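Long-range contacts in tubulin binding cofactor C (Leishmania major, PDB 5AJ8), which probably acts, as a TBCC-family chaperone, in the folding of tubulin and assembly of its heterodimer, and is represented here by its C-terminal domain: residues A[20-24]-A[166-172]; A[40-44]-A[58-62]; A[44-50]-A[62-68]; A[93-97]-A[133-139]. The protein carries 1 engineered substitution. All blocks are in the same frame, centred on the assembly; numbering follows the deposited sequence.

Contact 1 (A[20-24]-A[166-172])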
# COMPACT_ATOMS: atom_id res chain seq x y z
N ASP A 20 -6.77 3.00 -12.86
CA ASP A 20 -6.58 2.14 -11.71
C ASP A 20 -5.61 1.00 -12.01
O ASP A 20 -5.66 0.41 -13.09
CB ASP A 20 -7.93 1.64 -11.19
CG ASP A 20 -8.77 2.77 -10.55
OD1 ASP A 20 -8.31 3.96 -10.56
OD2 ASP A 20 -9.87 2.47 -10.04
N LEU A 21 -4.68 0.74 -11.09
CA LEU A 21 -3.64 -0.30 -11.28
C LEU A 21 -3.88 -1.52 -10.37
O LEU A 21 -4.32 -1.36 -9.23
CB LEU A 21 -2.25 0.26 -11.01
CG LEU A 21 -1.84 1.49 -11.82
CD1 LEU A 21 -0.40 1.83 -11.45
CD2 LEU A 21 -1.97 1.24 -13.32
N PHE A 22 -3.58 -2.70 -10.89
CA PHE A 22 -3.76 -3.96 -10.17
C PHE A 22 -2.40 -4.67 -10.10
O PHE A 22 -1.91 -5.19 -11.09
CB PHE A 22 -4.84 -4.81 -10.84
CG PHE A 22 -6.19 -4.13 -10.85
CD1 PHE A 22 -6.92 -4.01 -9.69
CD2 PHE A 22 -6.71 -3.58 -12.02
CE1 PHE A 22 -8.15 -3.39 -9.68
CE2 PHE A 22 -7.95 -2.93 -12.02
CZ PHE A 22 -8.67 -2.84 -10.85
N ILE A 23 -1.77 -4.64 -8.94
CA ILE A 23 -0.41 -5.14 -8.74
C ILE A 23 -0.51 -6.52 -8.12
O ILE A 23 -0.99 -6.67 -7.00
CB ILE A 23 0.38 -4.16 -7.86
CG1 ILE A 23 0.44 -2.82 -8.66
CG2 ILE A 23 1.76 -4.72 -7.48
CD1 ILE A 23 1.42 -1.79 -8.18
N SER A 24 -0.09 -7.55 -8.85
CA SER A 24 -0.22 -8.92 -8.31
C SER A 24 0.84 -9.20 -7.23
O SER A 24 1.73 -8.38 -6.99
CB SER A 24 -0.19 -9.98 -9.44
OG SER A 24 -0.70 -11.22 -8.98
N THR A 166 -13.83 -2.72 -5.08
CA THR A 166 -13.23 -3.10 -6.36
C THR A 166 -12.61 -4.51 -6.31
O THR A 166 -11.80 -4.80 -5.43
CB THR A 166 -12.16 -2.08 -6.81
OG1 THR A 166 -12.78 -0.79 -7.02
CG2 THR A 166 -11.53 -2.51 -8.11
N VAL A 167 -13.00 -5.37 -7.25
CA VAL A 167 -12.39 -6.68 -7.42
C VAL A 167 -11.04 -6.54 -8.17
O VAL A 167 -10.92 -5.76 -9.11
CB VAL A 167 -13.32 -7.65 -8.17
CG1 VAL A 167 -12.66 -9.02 -8.34
CG2 VAL A 167 -14.65 -7.78 -7.42
N PHE A 168 -10.04 -7.29 -7.72
CA PHE A 168 -8.73 -7.28 -8.36
C PHE A 168 -8.81 -7.86 -9.76
O PHE A 168 -9.35 -8.97 -9.96
CB PHE A 168 -7.70 -8.09 -7.55
CG PHE A 168 -6.31 -8.10 -8.16
CD1 PHE A 168 -5.95 -9.05 -9.09
CD2 PHE A 168 -5.37 -7.16 -7.79
CE1 PHE A 168 -4.69 -9.05 -9.65
CE2 PHE A 168 -4.10 -7.15 -8.34
CZ PHE A 168 -3.76 -8.10 -9.29
N GLY A 169 -8.27 -7.13 -10.72
CA GLY A 169 -7.88 -7.72 -11.99
C GLY A 169 -8.47 -7.01 -13.17
O GLY A 169 -9.40 -6.22 -13.02
N PRO A 170 -7.91 -7.26 -14.37
CA PRO A 170 -6.75 -8.12 -14.58
C PRO A 170 -5.45 -7.44 -14.15
O PRO A 170 -5.37 -6.20 -14.11
CB PRO A 170 -6.75 -8.36 -16.11
CG PRO A 170 -7.84 -7.51 -16.68
CD PRO A 170 -8.34 -6.60 -15.60
N ALA A 171 -4.44 -8.24 -13.82
CA ALA A 171 -3.19 -7.70 -13.28
C ALA A 171 -2.57 -6.72 -14.27
O ALA A 171 -2.55 -6.99 -15.46
CB ALA A 171 -2.21 -8.81 -12.97
N THR A 172 -2.09 -5.59 -13.76
CA THR A 172 -1.30 -4.65 -14.55
C THR A 172 0.03 -5.32 -14.89
O THR A 172 0.69 -5.91 -14.03
CB THR A 172 -1.04 -3.35 -13.77
OG1 THR A 172 -2.27 -2.75 -13.37
CG2 THR A 172 -0.25 -2.36 -14.61
O HOH W 1 -4.15 -1.48 -15.05
O HOH W 2 1.20 -7.02 -11.59

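Contact 2 (A[40-44]-A[58-62])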
# COMPACT_ATOMS: atom_id res chain seq x y z
N TYR A 40 -4.32 -1.00 -6.37
CA TYR A 40 -4.72 -2.14 -5.56
C TYR A 40 -3.65 -3.22 -5.65
O TYR A 40 -3.45 -3.79 -6.73
CB TYR A 40 -6.05 -2.68 -6.08
CG TYR A 40 -7.17 -1.70 -5.97
CD1 TYR A 40 -7.79 -1.48 -4.75
CD2 TYR A 40 -7.63 -1.00 -7.07
CE1 TYR A 40 -8.81 -0.59 -4.64
CE2 TYR A 40 -8.67 -0.11 -6.97
CZ TYR A 40 -9.25 0.10 -5.75
OH TYR A 40 -10.29 0.96 -5.64
N CYS A 41 -2.94 -3.47 -4.54
CA CYS A 41 -1.90 -4.49 -4.49
C CYS A 41 -2.30 -5.71 -3.65
O CYS A 41 -2.67 -5.60 -2.48
CB CYS A 41 -0.59 -3.95 -3.90
SG CYS A 41 -0.04 -2.34 -4.54
N LEU A 42 -2.19 -6.89 -4.26
CA LEU A 42 -2.22 -8.12 -3.51
C LEU A 42 -0.97 -8.11 -2.58
O LEU A 42 -0.01 -7.39 -2.83
CB LEU A 42 -2.23 -9.33 -4.44
CG LEU A 42 -3.40 -9.44 -5.42
CD1 LEU A 42 -3.30 -10.69 -6.27
CD2 LEU A 42 -4.75 -9.39 -4.70
N PRO A 43 -1.02 -8.86 -1.47
CA PRO A 43 0.11 -8.82 -0.53
C PRO A 43 1.46 -9.10 -1.19
O PRO A 43 1.56 -10.03 -1.95
CB PRO A 43 -0.26 -9.90 0.51
CG PRO A 43 -1.77 -9.94 0.47
CD PRO A 43 -2.13 -9.69 -0.96
N ILE A 44 2.47 -8.28 -0.89
CA ILE A 44 3.83 -8.43 -1.40
C ILE A 44 4.70 -9.01 -0.30
O ILE A 44 4.73 -8.47 0.81
CB ILE A 44 4.39 -7.06 -1.80
CG1 ILE A 44 3.42 -6.31 -2.73
CG2 ILE A 44 5.76 -7.19 -2.42
CD1 ILE A 44 3.13 -7.06 -4.01
N VAL A 58 -3.81 4.12 -2.45
CA VAL A 58 -3.01 2.90 -2.56
C VAL A 58 -3.35 1.90 -1.46
O VAL A 58 -3.44 2.28 -0.29
CB VAL A 58 -1.53 3.25 -2.47
CG1 VAL A 58 -0.64 2.04 -2.72
CG2 VAL A 58 -1.21 4.35 -3.48
N TYR A 59 -3.65 0.65 -1.84
CA TYR A 59 -3.98 -0.42 -0.90
C TYR A 59 -2.88 -1.44 -1.03
O TYR A 59 -2.75 -2.06 -2.07
CB TYR A 59 -5.34 -1.03 -1.22
CG TYR A 59 -6.50 -0.02 -1.20
CD1 TYR A 59 -6.72 0.81 -2.27
CD2 TYR A 59 -7.33 0.11 -0.10
CE1 TYR A 59 -7.75 1.74 -2.26
CE2 TYR A 59 -8.36 1.05 -0.07
CZ TYR A 59 -8.57 1.87 -1.16
OH TYR A 59 -9.61 2.78 -1.18
N VAL A 60 -2.07 -1.61 -0.01
CA VAL A 60 -0.89 -2.50 -0.10
C VAL A 60 -0.59 -3.19 1.23
O VAL A 60 -0.64 -2.56 2.32
CB VAL A 60 0.36 -1.70 -0.58
CG1 VAL A 60 0.67 -0.54 0.34
CG2 VAL A 60 1.58 -2.59 -0.77
N ALA A 61 -0.28 -4.48 1.14
CA ALA A 61 0.33 -5.21 2.22
C ALA A 61 1.76 -5.57 1.81
O ALA A 61 1.98 -5.98 0.67
CB ALA A 61 -0.47 -6.47 2.53
N CYS A 62 2.70 -5.47 2.75
CA CYS A 62 4.11 -5.69 2.47
C CYS A 62 4.94 -5.86 3.74
O CYS A 62 4.44 -5.63 4.84
CB CYS A 62 4.67 -4.55 1.62
SG CYS A 62 4.44 -2.91 2.34

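Contact 3 (A[44-50]-A[62-68])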
# COMPACT_ATOMS: atom_id res chain seq x y z
N ILE A 44 2.47 -8.28 -0.89
CA ILE A 44 3.83 -8.43 -1.40
C ILE A 44 4.70 -9.01 -0.30
O ILE A 44 4.73 -8.47 0.81
CB ILE A 44 4.39 -7.06 -1.80
CG1 ILE A 44 3.42 -6.31 -2.73
CG2 ILE A 44 5.76 -7.19 -2.42
CD1 ILE A 44 3.13 -7.06 -4.01
N ALA A 45 5.39 -10.11 -0.58
CA ALA A 45 6.20 -10.79 0.40
C ALA A 45 7.61 -10.23 0.31
O ALA A 45 8.55 -10.94 -0.01
CB ALA A 45 6.20 -12.30 0.17
N GLY A 46 7.72 -8.94 0.57
CA GLY A 46 8.98 -8.18 0.44
C GLY A 46 8.68 -6.69 0.51
O GLY A 46 7.67 -6.29 1.08
N SER A 47 9.56 -5.86 -0.03
CA SER A 47 9.38 -4.44 0.09
C SER A 47 8.58 -3.84 -1.07
O SER A 47 8.56 -4.36 -2.18
CB SER A 47 10.72 -3.73 0.30
OG SER A 47 11.64 -4.07 -0.70
N ALA A 48 7.92 -2.73 -0.77
CA ALA A 48 7.21 -1.90 -1.73
C ALA A 48 7.81 -0.49 -1.63
O ALA A 48 7.92 0.06 -0.54
CB ALA A 48 5.73 -1.87 -1.41
N PHE A 49 8.22 0.05 -2.76
CA PHE A 49 8.81 1.38 -2.86
C PHE A 49 8.01 2.21 -3.85
O PHE A 49 7.86 1.81 -4.99
CB PHE A 49 10.26 1.26 -3.30
CG PHE A 49 11.00 2.57 -3.29
CD1 PHE A 49 11.62 3.03 -2.14
CD2 PHE A 49 11.11 3.32 -4.44
CE1 PHE A 49 12.32 4.23 -2.14
CE2 PHE A 49 11.81 4.51 -4.45
CZ PHE A 49 12.41 4.97 -3.30
N LEU A 50 7.42 3.31 -3.38
CA LEU A 50 6.72 4.25 -4.25
C LEU A 50 7.54 5.56 -4.36
O LEU A 50 8.01 6.07 -3.34
CB LEU A 50 5.32 4.56 -3.73
CG LEU A 50 4.29 3.43 -3.72
CD1 LEU A 50 4.44 2.52 -2.51
CD2 LEU A 50 2.88 4.01 -3.76
N CYS A 62 2.70 -5.47 2.75
CA CYS A 62 4.11 -5.69 2.47
C CYS A 62 4.94 -5.86 3.74
O CYS A 62 4.44 -5.63 4.84
CB CYS A 62 4.67 -4.55 1.62
SG CYS A 62 4.44 -2.91 2.34
N HIS A 63 6.17 -6.32 3.59
CA HIS A 63 7.12 -6.43 4.71
C HIS A 63 7.76 -5.10 5.11
O HIS A 63 7.91 -4.77 6.32
CB HIS A 63 8.23 -7.40 4.34
CG HIS A 63 7.79 -8.79 4.18
ND1 HIS A 63 8.67 -9.84 4.04
CD2 HIS A 63 6.55 -9.33 4.12
CE1 HIS A 63 7.99 -10.96 3.89
NE2 HIS A 63 6.70 -10.68 3.93
N GLN A 64 8.15 -4.33 4.08
CA GLN A 64 8.64 -2.96 4.24
C GLN A 64 7.97 -2.04 3.24
O GLN A 64 7.69 -2.47 2.12
CB GLN A 64 10.15 -2.90 4.07
CG GLN A 64 10.93 -3.76 5.05
CD GLN A 64 11.24 -5.14 4.52
OE1 GLN A 64 11.11 -5.41 3.34
NE2 GLN A 64 11.59 -6.04 5.41
N LEU A 65 7.71 -0.80 3.64
CA LEU A 65 7.09 0.20 2.79
C LEU A 65 7.92 1.47 2.84
O LEU A 65 8.20 1.99 3.91
CB LEU A 65 5.65 0.50 3.22
CG LEU A 65 4.88 1.56 2.42
CD1 LEU A 65 4.82 1.22 0.95
CD2 LEU A 65 3.46 1.73 2.95
N ARG A 66 8.35 1.94 1.68
CA ARG A 66 9.06 3.22 1.61
C ARG A 66 8.49 4.12 0.51
O ARG A 66 8.26 3.69 -0.61
CB ARG A 66 10.56 3.00 1.41
CG ARG A 66 11.34 4.32 1.36
CD ARG A 66 12.74 4.18 1.92
NE ARG A 66 13.49 5.45 1.94
CZ ARG A 66 14.64 5.62 2.58
NH1 ARG A 66 15.19 4.63 3.30
NH2 ARG A 66 15.27 6.78 2.51
N LEU A 67 8.29 5.38 0.85
CA LEU A 67 7.79 6.36 -0.11
C LEU A 67 8.73 7.57 -0.21
O LEU A 67 9.21 8.08 0.80
CB LEU A 67 6.39 6.82 0.27
CG LEU A 67 5.30 5.74 0.21
CD1 LEU A 67 4.95 5.29 1.61
CD2 LEU A 67 4.06 6.26 -0.47
N LYS A 68 8.99 8.01 -1.43
CA LYS A 68 9.89 9.13 -1.67
C LYS A 68 9.27 10.08 -2.70
O LYS A 68 8.85 9.66 -3.75
CB LYS A 68 11.25 8.66 -2.18
CG LYS A 68 12.20 9.80 -2.48
CD LYS A 68 13.62 9.34 -2.72
CE LYS A 68 14.54 10.55 -2.88
NZ LYS A 68 15.91 10.11 -3.25

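Contact 4 (A[93-97]-A[133-139])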
# COMPACT_ATOMS: atom_id res chain seq x y z
N PHE A 93 -2.76 7.91 6.31
CA PHE A 93 -2.64 6.46 6.49
C PHE A 93 -3.84 5.80 7.12
O PHE A 93 -4.39 6.27 8.11
CB PHE A 93 -1.40 6.11 7.31
CG PHE A 93 -0.12 6.31 6.55
CD1 PHE A 93 0.41 7.56 6.40
CD2 PHE A 93 0.54 5.23 5.99
CE1 PHE A 93 1.58 7.75 5.71
CE2 PHE A 93 1.69 5.40 5.27
CZ PHE A 93 2.22 6.66 5.12
N GLY A 94 -4.22 4.68 6.53
CA GLY A 94 -5.33 3.87 6.98
C GLY A 94 -4.94 2.40 6.89
O GLY A 94 -3.83 2.06 6.46
N PRO A 95 -5.86 1.53 7.32
CA PRO A 95 -5.66 0.09 7.27
C PRO A 95 -6.07 -0.58 5.94
O PRO A 95 -7.05 -0.16 5.27
CB PRO A 95 -6.58 -0.39 8.38
CG PRO A 95 -7.77 0.53 8.26
CD PRO A 95 -7.14 1.88 7.96
N TYR A 96 -5.34 -1.63 5.61
CA TYR A 96 -5.53 -2.43 4.38
C TYR A 96 -6.92 -3.07 4.30
O TYR A 96 -7.46 -3.32 3.20
CB TYR A 96 -4.44 -3.50 4.36
CG TYR A 96 -4.28 -4.35 3.13
CD1 TYR A 96 -3.97 -3.79 1.89
CD2 TYR A 96 -4.37 -5.74 3.21
CE1 TYR A 96 -3.76 -4.56 0.78
CE2 TYR A 96 -4.16 -6.53 2.10
CZ TYR A 96 -3.86 -5.94 0.88
OH TYR A 96 -3.64 -6.72 -0.22
N ARG A 97 -7.50 -3.34 5.46
CA ARG A 97 -8.83 -3.91 5.53
C ARG A 97 -9.91 -3.03 4.83
O ARG A 97 -10.98 -3.53 4.51
CB ARG A 97 -9.21 -4.21 6.99
CG ARG A 97 -9.34 -2.98 7.87
CD ARG A 97 -9.69 -3.34 9.31
NE ARG A 97 -9.67 -2.14 10.14
CZ ARG A 97 -8.70 -1.78 10.99
NH1 ARG A 97 -7.62 -2.55 11.19
NH2 ARG A 97 -8.81 -0.64 11.69
N GLU A 133 -0.86 -5.46 12.23
CA GLU A 133 -2.00 -4.80 11.55
C GLU A 133 -2.01 -3.29 11.76
O GLU A 133 -2.33 -2.54 10.84
CB GLU A 133 -3.37 -5.40 11.94
CG GLU A 133 -4.51 -4.79 11.10
CD GLU A 133 -5.85 -5.51 11.24
OE1 GLU A 133 -6.00 -6.30 12.19
OE2 GLU A 133 -6.75 -5.28 10.40
N GLN A 134 -1.65 -2.88 12.98
CA GLN A 134 -1.72 -1.48 13.40
C GLN A 134 -0.43 -0.68 13.17
O GLN A 134 -0.32 0.44 13.64
CB GLN A 134 -2.21 -1.38 14.87
CG GLN A 134 -3.65 -1.95 15.05
CD GLN A 134 -4.71 -1.26 14.16
OE1 GLN A 134 -5.42 -1.90 13.35
NE2 GLN A 134 -4.81 0.06 14.29
N ASN A 135 0.53 -1.22 12.42
CA ASN A 135 1.74 -0.45 12.07
C ASN A 135 1.47 0.78 11.21
O ASN A 135 2.27 1.70 11.19
CB ASN A 135 2.78 -1.34 11.39
CG ASN A 135 3.48 -2.29 12.37
OD1 ASN A 135 3.44 -2.08 13.58
ND2 ASN A 135 4.12 -3.32 11.84
N TYR A 136 0.32 0.82 10.54
CA TYR A 136 -0.01 2.00 9.73
C TYR A 136 -0.19 3.31 10.53
O TYR A 136 -0.15 4.37 9.95
CB TYR A 136 -1.25 1.74 8.87
CG TYR A 136 -2.52 1.73 9.64
CD1 TYR A 136 -2.99 0.56 10.20
CD2 TYR A 136 -3.27 2.88 9.80
CE1 TYR A 136 -4.15 0.54 10.93
CE2 TYR A 136 -4.44 2.86 10.53
CZ TYR A 136 -4.87 1.67 11.08
OH TYR A 136 -6.02 1.63 11.81
N VAL A 137 -0.44 3.23 11.84
CA VAL A 137 -0.64 4.46 12.63
C VAL A 137 0.70 5.09 13.00
O VAL A 137 0.73 6.19 13.47
CB VAL A 137 -1.51 4.28 13.91
CG1 VAL A 137 -2.85 3.63 13.56
CG2 VAL A 137 -0.77 3.49 14.99
N LYS A 138 1.81 4.40 12.79
CA LYS A 138 3.12 4.96 13.08
C LYS A 138 3.92 5.03 11.77
O LYS A 138 4.02 4.06 11.05
CB LYS A 138 3.85 4.19 14.17
CG LYS A 138 5.27 4.69 14.42
CD LYS A 138 5.77 4.36 15.82
CE LYS A 138 6.84 5.33 16.31
NZ LYS A 138 8.23 4.83 16.17
N VAL A 139 4.41 6.22 11.45
CA VAL A 139 5.12 6.46 10.19
C VAL A 139 6.43 7.13 10.54
O VAL A 139 6.50 7.92 11.48
CB VAL A 139 4.27 7.33 9.23
CG1 VAL A 139 5.08 7.78 8.02
CG2 VAL A 139 3.02 6.56 8.80
O HOH W 3 -3.65 -2.74 8.27
O HOH W 4 -6.13 -3.88 8.06

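Contact 1 (A[20-24]-A[166-172])
F22 loses 151 Å² to this contact, far more than any other residue in it. It sits on strand 21-23, an outermost strand of its parallel sheet. The extended C-terminal segment 166-172 runs past it without regular structure. T172 and F168 follow, with 70 and 68 Å².

T172 pairs with the backbone of F22 twice. F22 N donates to T172 OG1 at 2.8 Å, and T172 N donates to F22 O at 2.7 Å. The side-chain hydroxyl thus takes the place of a strand carbonyl. Water 1 joins T172 OG1 to D20 O, and water 2 joins T172 O to S24 N.

The two phenyl rings meet edge-to-face (T-shaped). The edge of F22 points at the face of F168, with centroids 5.6 Å apart and planes at 77°. F22 CB also lies over the F168 face, 3.9 Å from the ring centroid, as a CH-pi contact. G169 N lies over one face of the F22 ring, with F22 CD1 to G169 N at 3.6 Å.

The chemistry is mixed: directional bonds fix T172 on the strand edge, while aromatic packing holds F168. Together they dock the C-terminal segment against this edge strand.

Contact 2 (A[40-44]-A[58-62])
Y40 and Y59 set the character of this parallel pairing between successive coils of the cofactor C-like beta-helix. They form a beta bridge with CA atoms 5.0 Å apart, and their side chains lie on the same face of the sheet. Both have chi1 in the m well, so the rings extend in the same direction. The ring planes are 12° apart, but the rings are slid and barely overlap, with centroids at 5.0 Å. The closest atoms are Y40 CE1 and Y59 CD1 at 3.5 Å.

C41 is also m, and its SG reaches V60 CB at 4.0 Å. P43 CB meets A61 CB at 4.0 Å. I44 is m at both chi angles; its CB is 4.3 Å from C62 CB, but its end leads away.

C41 N donates to Y59 O at 2.9 Å. The next bond is I44 N to A61 O at 2.8 Å, so one extra residue fits on the 40-44 side between these bonds. C62 CA adds a CA-H...O contact to I44 O at 3.3 Å.

All nine touching residues are buried. Y40 pairs with strand 21-23 on its other side, and V58 pairs with strand 73-79. Y59 stacks on Y76 of that strand, and W99 meets both tyrosine rings. L42 and P43 pack on W119 of helix 116-122, and A61 packs on V120 of the same helix.

Contact 3 (A[44-50]-A[62-68])
This is one rung-to-rung step of a parallel beta-helix, where strand 47-51 lies beside strand 64-68 of the next coil. The axes of 47-50 and 64-68 approach to 4.7 Å, at 9° to each other.

The register is regular from A48 onward. A48 N donates to Q64 O, R66 N to A48 O, L50 N to R66 O and K68 N to L50 O, each at 2.9 Å. A48, L50, L65 and L67 share the inward face. There L50 CD1 meets L65 CD1 at 3.7 Å, and L50 CB meets L67 CD2 at 3.9 Å. On the outer face F49 CE1 touches R66 CG at 3.6 Å. R66 also forms a salt bridge with E86.

The corner before the strands is less regular. A45 centres an inverse gamma turn. H63 N donates to G46 O at 2.9 Å. G46 lies over one face of the H63 ring, its CA 4.2 Å from the centroid in a CH-pi contact. H63 NE2 is hydrogen-bonded to G124 O.

A48 and L50 thus pair with L65 and L67 inside, and F49 with R66 outside. In-register parallel strands with a turn between sheets are typical of the beta-helical fold of cofactor C-like domains.

Contact 4 (A[93-97]-A[133-139])
Segment 133-139 follows helix 129-132 and packs on the end of strand 91-95, in a late coil of the parallel beta-helix. E133 comes first. Its OE2 accepts from R97 NH1 at 3.0 Å, in a hydrogen-bonded salt bridge. Water 4 links E133 OE2 to R97 N as well. Water 3 donates to E133 O at 2.9 Å and has a weak bond from Y96 N.

Q134 gives R97 a second partner. R97 NH1 donates to Q134 OE1 at 3.2 Å. The other end of this amide, Q134 NE2, donates to Y136 OH at 3.2 Å within the segment.

A 3-10 turn at 135-137 then brings Y136 inward. It loses 108 Å² here, the largest share in the contact. Its ring lies flat against the strand backbone and proline: P95 CB is 4.1 Å from the ring centroid in a CH-pi contact, and G94 C is 3.4 Å from Y136 CD2. Y136 O approaches F93 CB at 3.4 Å.

V139 closes the segment. Its CG2 sits over the F93 ring, 3.6 Å from the centroid and 9° off the normal. W153 of strand 153-155 touches both F93 and V139.

The contact thus has two chemical parts. A charged and water-bridged network at R97 lies toward the surface, while the Y136 ring on P95 and V139 on F93 are buried and apolar. The Y136 hydroxyl joins the two through Q134.

In the fold
Contacts 1, 2 and 4 all reach the sheet that runs from strand 21-23 to strand 153-155. The strands paired in contact 3, 47-51 and 64-68, belong to the other sheet. Contacts 1 and 2 touch directly: strands 21-23 and 38-41 are neighbours, with L21 O to Y40 N at 2.9 Å. Contacts 2 and 3 share I44 and C62, so the two sheets meet at this corner; their centres are 9 Å apart. Y96 ties contact 4 to contact 2, its OH lying 2.7 Å from C41 O in a probable hydrogen bond. Contacts 1 and 4 lie on opposite sides of the chain's centre, with centres about 21 Å apart, near the two ends of their shared sheet.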